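PDB 3V68: DUF2666 domain-containing protein from Pyrococcus furiosus, which is a DUF2666-family protein of uncharacterised function that probably binds double-stranded DNA. Local coordinates for residues L66-K71 and I205-V209; G195-V199 and S231-L235. The contacts are given in a common frame with arbitrary orientation. Numbering follows the deposited sequence.

Contact 1. Residues L66-K71 and I205-V209; sequences LEEKLK and IKEIV
Two helical segments, 66-71 at the start of helix 66-73 and 205-209 within helix 202-213, approach to 9.8 Å between axes, their N-to-C directions 121° apart; the nearest CA atoms, 6.1 Å apart, are those of Glu67 and Lys206. Leu70 (chi1 m, chi2 t) points at the partner helix and lays CD1 against both Val209 CG2 (3.6 Å) and Ile205 CG2 (4.0 Å). Leu66 leaves its backbone sideways, but its t, p rotamer brings CD2 to 3.9 Å from Val209 CG1. This oblique apolar helix-helix contact joins the two DUF2666 repeats of the chain, and Leu110 of helix 91-110 also packs on Leu66 and Leu70. Ile205 (m, t) sets CG2 3.8 Å from Glu67 O and CD1 3.8 Å from Lys71 CD. Glu67 folds over the more open side: with chi1 m and chi2 p, its CG lies 4.0 Å from Lys206 CA and its OE2 3.7 Å from Val209 CG1. Lys71 and Lys206, both with chi1 t, lead their amino ends away from the opposite helix.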
loop_
_atom_site.group_PDB
_atom_site.type_symbol
_atom_site.label_atom_id
_atom_site.label_comp_id
_atom_site.label_asym_id
_atom_site.label_seq_id
_atom_site.Cartn_x
_atom_site.Cartn_y
_atom_site.Cartn_z
ATOM N N LEU A 66 -11.116 -15.762 7.222
ATOM C CA LEU A 66 -9.875 -14.986 7.262
ATOM C C LEU A 66 -8.662 -15.873 7.540
ATOM O O LEU A 66 -7.656 -15.788 6.833
ATOM C CB LEU A 66 -9.961 -13.862 8.296
ATOM C CG LEU A 66 -8.682 -13.049 8.536
ATOM C CD1 LEU A 66 -8.213 -12.377 7.251
ATOM C CD2 LEU A 66 -8.909 -12.026 9.630
ATOM N N GLU A 67 -8.769 -16.726 8.558
ATOM C CA GLU A 67 -7.672 -17.612 8.947
ATOM C C GLU A 67 -7.249 -18.531 7.804
ATOM O O GLU A 67 -6.058 -18.765 7.600
ATOM C CB GLU A 67 -8.047 -18.437 10.184
ATOM C CG GLU A 67 -8.219 -17.618 11.470
ATOM C CD GLU A 67 -9.610 -17.013 11.648
ATOM O OE1 GLU A 67 -10.435 -17.061 10.711
ATOM O OE2 GLU A 67 -9.883 -16.479 12.742
ATOM N N GLU A 68 -8.233 -19.035 7.063
ATOM C CA GLU A 68 -7.966 -19.891 5.911
ATOM C C GLU A 68 -7.317 -19.113 4.768
ATOM O O GLU A 68 -6.426 -19.627 4.089
ATOM C CB GLU A 68 -9.249 -20.574 5.438
ATOM C CG GLU A 68 -9.744 -21.634 6.404
ATOM C CD GLU A 68 -11.007 -22.323 5.935
ATOM O OE1 GLU A 68 -12.017 -21.633 5.678
ATOM O OE2 GLU A 68 -10.996 -23.567 5.850
ATOM N N LYS A 69 -7.761 -17.873 4.574
ATOM C CA LYS A 69 -7.189 -17.004 3.549
ATOM C C LYS A 69 -5.729 -16.687 3.852
ATOM O O LYS A 69 -4.887 -16.708 2.953
ATOM C CB LYS A 69 -8.005 -15.719 3.398
ATOM C CG LYS A 69 -9.370 -15.931 2.761
ATOM C CD LYS A 69 -10.116 -14.622 2.617
ATOM C CE LYS A 69 -11.401 -14.806 1.830
ATOM N NZ LYS A 69 -12.187 -13.541 1.795
ATOM N N LEU A 70 -5.436 -16.401 5.119
ATOM C CA LEU A 70 -4.063 -16.137 5.550
ATOM C C LEU A 70 -3.149 -17.339 5.312
ATOM O O LEU A 70 -2.043 -17.192 4.796
ATOM C CB LEU A 70 -4.020 -15.687 7.015
ATOM C CG LEU A 70 -4.681 -14.343 7.331
ATOM C CD1 LEU A 70 -4.666 -14.079 8.825
ATOM C CD2 LEU A 70 -4.007 -13.199 6.588
ATOM N N LYS A 71 -3.623 -18.530 5.675
ATOM C CA LYS A 71 -2.879 -19.758 5.405
ATOM C C LYS A 71 -2.632 -19.938 3.900
ATOM O O LYS A 71 -1.541 -20.338 3.489
ATOM C CB LYS A 71 -3.606 -20.971 5.998
ATOM C CG LYS A 71 -2.859 -22.303 5.855
ATOM C CD LYS A 71 -1.790 -22.487 6.929
ATOM C CE LYS A 71 -1.094 -23.842 6.824
ATOM N NZ LYS A 71 -2.026 -24.995 7.007
ATOM N N ILE A 205 -1.975 -19.005 13.488
ATOM C CA ILE A 205 -2.723 -18.014 12.712
ATOM C C ILE A 205 -4.018 -17.640 13.444
ATOM O O ILE A 205 -4.345 -16.460 13.588
ATOM C CB ILE A 205 -3.016 -18.517 11.268
ATOM C CG1 ILE A 205 -1.708 -18.632 10.472
ATOM C CG2 ILE A 205 -4.011 -17.593 10.548
ATOM C CD1 ILE A 205 -1.836 -19.325 9.115
ATOM N N LYS A 206 -4.738 -18.655 13.922
ATOM C CA LYS A 206 -5.943 -18.446 14.716
ATOM C C LYS A 206 -5.655 -17.573 15.942
ATOM O O LYS A 206 -6.372 -16.617 16.219
ATOM C CB LYS A 206 -6.518 -19.800 15.149
ATOM C CG LYS A 206 -7.920 -19.738 15.742
ATOM C CD LYS A 206 -8.411 -21.125 16.171
ATOM C CE LYS A 206 -8.595 -22.072 14.985
ATOM N NZ LYS A 206 -8.991 -23.447 15.422
ATOM N N GLU A 207 -4.586 -17.902 16.659
ATOM C CA GLU A 207 -4.201 -17.157 17.851
ATOM C C GLU A 207 -3.853 -15.696 17.566
ATOM O O GLU A 207 -4.270 -14.799 18.304
ATOM C CB GLU A 207 -3.032 -17.850 18.553
ATOM C CG GLU A 207 -3.430 -19.139 19.257
ATOM C CD GLU A 207 -2.265 -20.089 19.478
ATOM O OE1 GLU A 207 -1.108 -19.719 19.190
ATOM O OE2 GLU A 207 -2.515 -21.223 19.939
ATOM N N ILE A 208 -3.098 -15.453 16.497
ATOM C CA ILE A 208 -2.669 -14.085 16.218
ATOM C C ILE A 208 -3.812 -13.207 15.697
ATOM O O ILE A 208 -3.876 -12.016 16.003
ATOM C CB ILE A 208 -1.381 -14.008 15.336
ATOM C CG1 ILE A 208 -0.689 -12.647 15.543
ATOM C CG2 ILE A 208 -1.669 -14.314 13.861
ATOM C CD1 ILE A 208 0.610 -12.446 14.771
ATOM N N VAL A 209 -4.727 -13.807 14.937
ATOM C CA VAL A 209 -5.923 -13.090 14.489
ATOM C C VAL A 209 -6.776 -12.693 15.694
ATOM O O VAL A 209 -7.244 -11.556 15.784
ATOM C CB VAL A 209 -6.743 -13.913 13.476
ATOM C CG1 VAL A 209 -8.105 -13.272 13.232
ATOM C CG2 VAL A 209 -5.987 -14.021 12.168
#

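Contact 2. Residues G195-V199 and S231-L235; sequences GFKKV and SKLGL
Segment 195-199 is an irregular chain: Phe196 and Lys197 are extended, Lys198 takes left-handed backbone angles (48/57), and Val199 returns to an extended conformation. Opposite it, 231-235 ends helix 219-231 in a type I beta turn from Ser231 to Gly234, closed by Gly234 N to Ser231 O at 3.0 Å. The CA atoms of Lys197 and Lys232 lie 5.4 Å apart, those of Val199 and Leu233 4.8 Å. Val199 N donates to Lys232 O (2.8 Å, 163°), and a water donates to Val199 O (2.9 Å) and Leu233 O (2.8 Å). Gly234, at positive phi (77°), completes a Schellman motif, so this is a helix C-terminus docked against an interhelical loop. Lys232 (m, m, t, t) runs along that loop, with CD 3.4 Å from Phe196 O and CG 4.2 Å from Phe196 CB; its NZ forms a salt bridge with Glu228. Val199 points toward the turn, its CB 3.8 Å from Leu233 CD1, while the Phe196 ring leads away to pack on helix 202-213.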
loop_
_atom_site.group_PDB
_atom_site.type_symbol
_atom_site.label_atom_id
_atom_site.label_comp_id
_atom_site.label_asym_id
_atom_site.label_seq_id
_atom_site.Cartn_x
_atom_site.Cartn_y
_atom_site.Cartn_z
ATOM N N GLY A 195 4.910 -11.878 20.936
ATOM C CA GLY A 195 4.869 -13.311 21.228
ATOM C C GLY A 195 4.767 -14.214 20.011
ATOM O O GLY A 195 4.652 -15.432 20.148
ATOM N N PHE A 196 4.807 -13.611 18.822
ATOM C CA PHE A 196 4.721 -14.331 17.548
ATOM C C PHE A 196 5.889 -13.993 16.629
ATOM O O PHE A 196 6.337 -12.843 16.568
ATOM C CB PHE A 196 3.427 -13.965 16.818
ATOM C CG PHE A 196 2.178 -14.378 17.540
ATOM C CD1 PHE A 196 1.584 -13.532 18.473
ATOM C CD2 PHE A 196 1.579 -15.606 17.272
ATOM C CE1 PHE A 196 0.422 -13.911 19.141
ATOM C CE2 PHE A 196 0.419 -15.991 17.935
ATOM C CZ PHE A 196 -0.163 -15.136 18.868
ATOM N N LYS A 197 6.370 -15.005 15.910
ATOM C CA LYS A 197 7.431 -14.842 14.919
ATOM C C LYS A 197 7.325 -15.934 13.861
ATOM O O LYS A 197 7.153 -17.104 14.198
ATOM C CB LYS A 197 8.812 -14.884 15.586
ATOM C CG LYS A 197 9.949 -14.587 14.617
ATOM C CD LYS A 197 11.302 -14.517 15.298
ATOM C CE LYS A 197 12.354 -14.066 14.297
ATOM N NZ LYS A 197 13.681 -13.830 14.924
ATOM N N LYS A 198 7.420 -15.543 12.590
ATOM C CA LYS A 198 7.364 -16.481 11.461
ATOM C C LYS A 198 6.196 -17.467 11.582
ATOM O O LYS A 198 6.387 -18.689 11.597
ATOM C CB LYS A 198 8.706 -17.216 11.297
ATOM C CG LYS A 198 9.680 -16.539 10.345
ATOM C CD LYS A 198 10.356 -15.322 10.958
ATOM C CE LYS A 198 11.313 -14.655 9.975
ATOM N NZ LYS A 198 12.481 -15.511 9.629
ATOM N N VAL A 199 4.990 -16.912 11.679
ATOM C CA VAL A 199 3.759 -17.680 11.887
ATOM C C VAL A 199 3.369 -18.462 10.631
ATOM O O VAL A 199 3.177 -17.875 9.561
ATOM C CB VAL A 199 2.599 -16.743 12.312
ATOM C CG1 VAL A 199 1.286 -17.509 12.429
ATOM C CG2 VAL A 199 2.931 -16.034 13.624
ATOM N N SER A 231 2.613 -8.852 9.306
ATOM C CA SER A 231 4.073 -8.935 9.181
ATOM C C SER A 231 4.638 -10.207 9.820
ATOM O O SER A 231 5.667 -10.728 9.372
ATOM C CB SER A 231 4.745 -7.691 9.770
ATOM O OG SER A 231 4.893 -7.799 11.172
ATOM N N LYS A 232 3.958 -10.711 10.848
ATOM C CA LYS A 232 4.408 -11.919 11.546
ATOM C C LYS A 232 4.244 -13.168 10.681
ATOM O O LYS A 232 4.865 -14.198 10.942
ATOM C CB LYS A 232 3.681 -12.094 12.887
ATOM C CG LYS A 232 3.874 -10.953 13.880
ATOM C CD LYS A 232 5.349 -10.651 14.150
ATOM C CE LYS A 232 5.509 -9.607 15.244
ATOM N NZ LYS A 232 6.891 -9.030 15.261
ATOM N N LEU A 233 3.390 -13.064 9.665
ATOM C CA LEU A 233 3.197 -14.124 8.676
ATOM C C LEU A 233 4.029 -13.887 7.415
ATOM O O LEU A 233 3.985 -14.688 6.475
ATOM C CB LEU A 233 1.716 -14.226 8.296
ATOM C CG LEU A 233 0.739 -14.957 9.224
ATOM C CD1 LEU A 233 0.463 -14.165 10.494
ATOM C CD2 LEU A 233 -0.557 -15.227 8.479
ATOM N N GLY A 234 4.776 -12.786 7.392
ATOM C CA GLY A 234 5.564 -12.396 6.223
ATOM C C GLY A 234 4.705 -11.790 5.129
ATOM O O GLY A 234 5.088 -11.786 3.955
ATOM N N LEU A 235 3.536 -11.287 5.513
ATOM C CA LEU A 235 2.614 -10.688 4.558
ATOM C C LEU A 235 2.665 -9.170 4.607
ATOM O O LEU A 235 2.867 -8.579 5.670
ATOM C CB LEU A 235 1.184 -11.170 4.820
ATOM C CG LEU A 235 0.891 -12.658 4.583
ATOM C CD1 LEU A 235 -0.500 -13.016 5.078
ATOM C CD2 LEU A 235 1.057 -13.058 3.115
HETATM O O HOH W 1 4.810 -17.233 7.290
#

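In the fold
The centres of contacts 1 and 2 lie about 11 Å apart, on the same side of the chain's centre. Their segments alternate in sequence: 66-71, 195-199, 205-209, 231-235. The loop at 195-199 leads into helix 202-213, which carries 205-209, so the two contacts share one apolar layer: Ile208 CD1 meets Lys232 CB at 3.6 Å and Phe196 CG at 3.7 Å, and Leu70 CB meets Leu233 CD2 at 3.8 Å. Contact 2 is internal to the second DUF2666 repeat, whereas contact 1 brings in helix 66-73 of the first. Helix packing thus joins the repeats here, while strands 5-12 and 136-143 pair them in the four-stranded antiparallel sheet.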